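Local structure of eukaryotic translation initiation factor 2A (Schizosaccharomyces pombe, 3WJ9) at residues Arg267-Asp273 and Ile285-Pro291; Arg322-Leu326 and Asp337-Ala342. The protein probably directs methionyl-tRNAi to 40S ribosomal subunits in a codon-dependent manner, early in translation of a small number of specific mRNAs. All coordinates share one frame; numbering follows the deposited sequence.

Overall arrangement
Both contacts lie in the beta-propeller part of the protein, and each pairs neighbouring strands of a four-stranded antiparallel blade. Contact 1 joins the first and second strands of its sheet, 271-276 and 283-287, in WD repeat 2. Contact 2 joins the second and third strands of the following sheet, 323-327 and 335-340, in WD repeat 3. Their centres are about 19 Å apart and lie about 22 and 21 Å from the centre of the chain. The two blades meet directly where Val286 CG2 packs on Leu326 CD1 at 3.8 Å. Strand 314-317, the first of contact 2's sheet, also spans the join: Leu315 touches the side chains of both Val286 and Leu326, and its backbone N donates to Asp273 OD2.

Contact 1. Residues Arg267-Asp273 and Ile285-Pro291; sequences REGPIHD and IVYGYMP
Arg267 lays its guanidinium over one face of the Tyr289 ring, a cation-pi contact with CZ 4.2 Å from the ring centroid and the two planes 46° apart. Its NE, lying over the ring centre, also donates to Tyr289 O at 2.7 Å. The chain reaches there because CG is anti to the backbone N (chi1 -169°) and the side chain runs extended to NE. Pro291 O sits over the guanidinium face turned away from Tyr289 OH. With an alanine here, Tyr289 O would probably lose its side-chain donor and the tyrosine ring would be left without its cation.

A second side-chain bond comes from His272, whose NE2 donates to Gly288 O at 2.9 Å with the acceptor close to the ring plane. Selenomethionine Met290 approaches the same ring obliquely, its SE 4.4 Å from the centroid.

Among the backbone bonds, Gly288 N donates to Pro270 O. Farther along, Val286 N reaches Asp273 O at 3.1 Å, while Asp273 N donates to Val286 O at 3.2 Å. His272 and Asp273 both face Val286, a classic beta bulge that shifts the register by one residue.

Apolar contact gathers on the face of Ile271 and Tyr287: Ile271 meets Ile285 methyl to methyl (CG2 to CG2, 3.6 Å), and its CG1 lies against Tyr287 CB.

On the other face, Asp273 OD2 accepts from Leu315 N of strand 314-317, in the next blade. Val286 touches Ala292 and Thr294 of strand 292-297, and Arg267 and Pro291 rest on Pro309 of strand 303-310.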
# COMPACT_ATOMS: atom_id res chain seq x y z
N ARG A 267 -21.79 -4.43 -15.49
CA ARG A 267 -22.63 -3.34 -15.03
C ARG A 267 -21.98 -2.01 -15.41
O ARG A 267 -20.82 -1.77 -15.06
CB ARG A 267 -22.83 -3.43 -13.51
CG ARG A 267 -23.88 -2.51 -12.93
CD ARG A 267 -23.96 -2.70 -11.43
NE ARG A 267 -25.19 -2.17 -10.86
CZ ARG A 267 -26.33 -2.84 -10.79
NH1 ARG A 267 -26.40 -4.08 -11.25
NH2 ARG A 267 -27.40 -2.28 -10.25
N GLU A 268 -22.70 -1.17 -16.14
CA GLU A 268 -22.14 0.10 -16.58
C GLU A 268 -21.96 1.03 -15.39
O GLU A 268 -22.85 1.17 -14.55
CB GLU A 268 -23.02 0.77 -17.65
CG GLU A 268 -22.98 2.30 -17.60
CD GLU A 268 -23.75 2.95 -18.73
OE1 GLU A 268 -24.81 3.57 -18.47
OE2 GLU A 268 -23.29 2.87 -19.89
N GLY A 269 -20.80 1.67 -15.31
CA GLY A 269 -20.48 2.54 -14.19
C GLY A 269 -19.05 2.37 -13.74
O GLY A 269 -18.30 1.61 -14.34
N PRO A 270 -18.67 3.07 -12.66
CA PRO A 270 -17.29 3.07 -12.16
C PRO A 270 -16.89 1.77 -11.49
O PRO A 270 -17.74 1.06 -10.95
CB PRO A 270 -17.29 4.21 -11.14
CG PRO A 270 -18.69 4.25 -10.65
CD PRO A 270 -19.55 3.93 -11.84
N ILE A 271 -15.60 1.45 -11.53
CA ILE A 271 -15.05 0.36 -10.74
C ILE A 271 -14.65 0.93 -9.38
O ILE A 271 -13.95 1.94 -9.31
CB ILE A 271 -13.83 -0.31 -11.41
CG1 ILE A 271 -14.25 -1.03 -12.70
CG2 ILE A 271 -13.16 -1.28 -10.47
CD1 ILE A 271 -14.17 -0.19 -13.95
N HIS A 272 -15.11 0.31 -8.30
CA HIS A 272 -14.92 0.85 -6.96
C HIS A 272 -13.63 0.35 -6.32
O HIS A 272 -13.01 1.05 -5.52
CB HIS A 272 -16.12 0.52 -6.07
CG HIS A 272 -17.39 1.20 -6.48
ND1 HIS A 272 -17.69 2.50 -6.12
CD2 HIS A 272 -18.43 0.77 -7.23
CE1 HIS A 272 -18.86 2.83 -6.62
NE2 HIS A 272 -19.34 1.80 -7.30
N ASP A 273 -13.23 -0.86 -6.68
CA ASP A 273 -12.02 -1.45 -6.11
C ASP A 273 -11.43 -2.52 -7.02
O ASP A 273 -12.16 -3.27 -7.67
CB ASP A 273 -12.33 -2.06 -4.73
CG ASP A 273 -11.15 -1.96 -3.78
OD1 ASP A 273 -10.00 -1.94 -4.25
OD2 ASP A 273 -11.39 -1.89 -2.55
N ILE A 285 -13.18 -7.73 -8.60
CA ILE A 285 -13.54 -6.37 -8.99
C ILE A 285 -14.89 -5.94 -8.41
O ILE A 285 -15.87 -6.67 -8.51
CB ILE A 285 -13.62 -6.22 -10.53
CG1 ILE A 285 -12.31 -6.68 -11.19
CG2 ILE A 285 -13.94 -4.78 -10.92
CD1 ILE A 285 -12.34 -6.62 -12.70
N VAL A 286 -14.91 -4.77 -7.79
CA VAL A 286 -16.16 -4.15 -7.36
C VAL A 286 -16.48 -2.99 -8.30
O VAL A 286 -15.77 -1.99 -8.33
CB VAL A 286 -16.09 -3.65 -5.91
CG1 VAL A 286 -17.40 -3.00 -5.51
CG2 VAL A 286 -15.76 -4.79 -4.97
N TYR A 287 -17.56 -3.13 -9.07
CA TYR A 287 -17.80 -2.26 -10.21
C TYR A 287 -19.25 -1.85 -10.40
O TYR A 287 -20.17 -2.49 -9.89
CB TYR A 287 -17.31 -2.97 -11.48
CG TYR A 287 -18.02 -4.28 -11.74
CD1 TYR A 287 -17.60 -5.45 -11.10
CD2 TYR A 287 -19.10 -4.36 -12.60
CE1 TYR A 287 -18.24 -6.65 -11.32
CE2 TYR A 287 -19.74 -5.56 -12.83
CZ TYR A 287 -19.31 -6.70 -12.19
OH TYR A 287 -19.95 -7.90 -12.41
N GLY A 288 -19.45 -0.77 -11.15
CA GLY A 288 -20.78 -0.32 -11.54
C GLY A 288 -21.48 0.53 -10.51
O GLY A 288 -21.06 0.60 -9.35
N TYR A 289 -22.56 1.19 -10.92
CA TYR A 289 -23.37 1.98 -10.00
C TYR A 289 -24.02 1.06 -8.98
O TYR A 289 -24.43 -0.06 -9.30
CB TYR A 289 -24.43 2.79 -10.75
CG TYR A 289 -25.47 1.96 -11.47
CD1 TYR A 289 -26.63 1.56 -10.84
CD2 TYR A 289 -25.28 1.57 -12.79
CE1 TYR A 289 -27.58 0.79 -11.49
CE2 TYR A 289 -26.22 0.81 -13.46
CZ TYR A 289 -27.37 0.42 -12.80
OH TYR A 289 -28.31 -0.34 -13.45
N MSE A 290 -24.13 1.53 -7.74
CA MSE A 290 -24.63 0.73 -6.62
C MSE A 290 -26.07 0.34 -6.80
O MSE A 290 -26.83 1.11 -7.42
CB MSE A 290 -24.56 1.57 -5.35
CG MSE A 290 -23.25 2.35 -5.29
SE MSE A 290 -21.94 1.30 -4.27
CE MSE A 290 -20.67 2.76 -3.87
N PRO A 291 -26.48 -0.83 -6.30
CA PRO A 291 -25.63 -1.73 -5.51
C PRO A 291 -24.59 -2.44 -6.38
O PRO A 291 -24.94 -3.06 -7.38
CB PRO A 291 -26.63 -2.72 -4.92
CG PRO A 291 -27.75 -2.74 -5.89
CD PRO A 291 -27.86 -1.33 -6.40

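Contact 2. Residues Arg322-Leu326 and Asp337-Ala342; sequences RYILL and DIFDAA
Phe339 N donates to Ile324 O at 2.6 Å, almost straight (176° at the hydrogen). The return bond of this antiparallel pair runs from Ile324 N to Phe339 O at 2.7 Å. Leu326 and Asp337 form the next hydrogen-bonded pair, with Leu326 N on Asp337 O at 2.8 Å. Ala341 N continues the pairing, on Arg322 O.

Beside that last bond, the side chain of Arg322 makes a salt bridge, NE to Asp340 OD2 at 3.0 Å, with guanidinium and carboxylate planes 71° apart. Asp340 CG stands anti to the backbone N (chi1 -167°), bringing the carboxylate across to the arginine. Its OD1 weakly accepts Ala342 N, an Asx turn.

This is the hairpin formed by the two central strands of a propeller blade. The face of Tyr323, Leu325 and Ile338 is turned to the following blade, where Tyr323 and Leu325 meet Phe361; within the face, Tyr323 CB lies 4.0 Å from Ile338 CG2. On the other face the Phe339 ring puts its CE1 edge against Leu326 CB, while Ile324 and Leu326 pack on Leu315. Asp337 there is held by a salt bridge to Arg312 and a hydrogen bond with Thr350.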
# COMPACT_ATOMS: atom_id res chain seq x y z
N ARG A 322 -7.80 -17.62 1.33
CA ARG A 322 -8.98 -18.45 1.51
C ARG A 322 -10.25 -17.61 1.60
O ARG A 322 -11.27 -17.96 1.01
CB ARG A 322 -8.85 -19.32 2.76
CG ARG A 322 -10.03 -20.26 2.97
CD ARG A 322 -10.05 -20.87 4.36
NE ARG A 322 -11.23 -21.71 4.56
CZ ARG A 322 -11.59 -22.22 5.73
NH1 ARG A 322 -10.88 -21.96 6.82
NH2 ARG A 322 -12.68 -22.97 5.82
N TYR A 323 -10.17 -16.51 2.33
CA TYR A 323 -11.34 -15.68 2.59
C TYR A 323 -11.38 -14.43 1.71
O TYR A 323 -10.35 -13.87 1.36
CB TYR A 323 -11.39 -15.27 4.06
CG TYR A 323 -11.27 -16.43 5.02
CD1 TYR A 323 -12.27 -17.39 5.11
CD2 TYR A 323 -10.15 -16.57 5.83
CE1 TYR A 323 -12.16 -18.45 5.97
CE2 TYR A 323 -10.04 -17.64 6.71
CZ TYR A 323 -11.05 -18.57 6.78
OH TYR A 323 -10.95 -19.64 7.64
N ILE A 324 -12.59 -14.00 1.37
CA ILE A 324 -12.79 -12.79 0.58
C ILE A 324 -13.73 -11.83 1.30
O ILE A 324 -14.85 -12.20 1.66
CB ILE A 324 -13.35 -13.12 -0.82
CG1 ILE A 324 -12.46 -14.15 -1.53
CG2 ILE A 324 -13.46 -11.86 -1.66
CD1 ILE A 324 -12.94 -14.54 -2.91
N LEU A 325 -13.27 -10.61 1.52
CA LEU A 325 -14.04 -9.61 2.26
C LEU A 325 -14.74 -8.64 1.31
O LEU A 325 -14.19 -8.27 0.27
CB LEU A 325 -13.12 -8.85 3.23
CG LEU A 325 -13.72 -7.85 4.22
CD1 LEU A 325 -12.90 -7.84 5.50
CD2 LEU A 325 -13.78 -6.45 3.64
N LEU A 326 -15.95 -8.24 1.67
CA LEU A 326 -16.70 -7.28 0.86
C LEU A 326 -17.40 -6.27 1.77
O LEU A 326 -18.30 -6.63 2.53
CB LEU A 326 -17.71 -8.01 -0.03
CG LEU A 326 -18.37 -7.15 -1.12
CD1 LEU A 326 -17.32 -6.53 -2.02
CD2 LEU A 326 -19.36 -7.97 -1.93
N ASP A 337 -19.08 -8.29 4.73
CA ASP A 337 -19.35 -9.69 4.44
C ASP A 337 -18.04 -10.43 4.16
O ASP A 337 -17.11 -9.86 3.60
CB ASP A 337 -20.29 -9.82 3.24
CG ASP A 337 -21.67 -9.27 3.52
OD1 ASP A 337 -22.02 -9.13 4.71
OD2 ASP A 337 -22.42 -8.99 2.56
N ILE A 338 -17.98 -11.70 4.56
CA ILE A 338 -16.79 -12.51 4.31
C ILE A 338 -17.15 -13.82 3.60
O ILE A 338 -17.94 -14.62 4.10
CB ILE A 338 -16.03 -12.83 5.61
CG1 ILE A 338 -15.49 -11.55 6.23
CG2 ILE A 338 -14.90 -13.80 5.34
CD1 ILE A 338 -14.67 -11.77 7.48
N PHE A 339 -16.57 -14.01 2.42
CA PHE A 339 -16.86 -15.17 1.58
C PHE A 339 -15.67 -16.13 1.52
O PHE A 339 -14.54 -15.74 1.83
CB PHE A 339 -17.25 -14.72 0.17
CG PHE A 339 -18.45 -13.81 0.15
CD1 PHE A 339 -18.30 -12.44 0.33
CD2 PHE A 339 -19.72 -14.32 -0.06
CE1 PHE A 339 -19.40 -11.60 0.31
CE2 PHE A 339 -20.82 -13.49 -0.08
CZ PHE A 339 -20.66 -12.13 0.10
N ASP A 340 -15.93 -17.37 1.13
CA ASP A 340 -14.91 -18.42 1.16
C ASP A 340 -14.74 -19.06 -0.22
O ASP A 340 -15.61 -19.78 -0.69
CB ASP A 340 -15.29 -19.48 2.19
CG ASP A 340 -14.15 -20.44 2.52
OD1 ASP A 340 -13.40 -20.82 1.60
OD2 ASP A 340 -14.01 -20.80 3.70
N ALA A 341 -13.59 -18.80 -0.84
CA ALA A 341 -13.27 -19.37 -2.15
C ALA A 341 -13.24 -20.90 -2.10
O ALA A 341 -13.61 -21.56 -3.07
CB ALA A 341 -11.94 -18.83 -2.65
N ALA A 342 -12.79 -21.44 -0.98
CA ALA A 342 -12.65 -22.89 -0.84
C ALA A 342 -13.99 -23.61 -0.65
O ALA A 342 -14.11 -24.79 -0.98
CB ALA A 342 -11.71 -23.21 0.31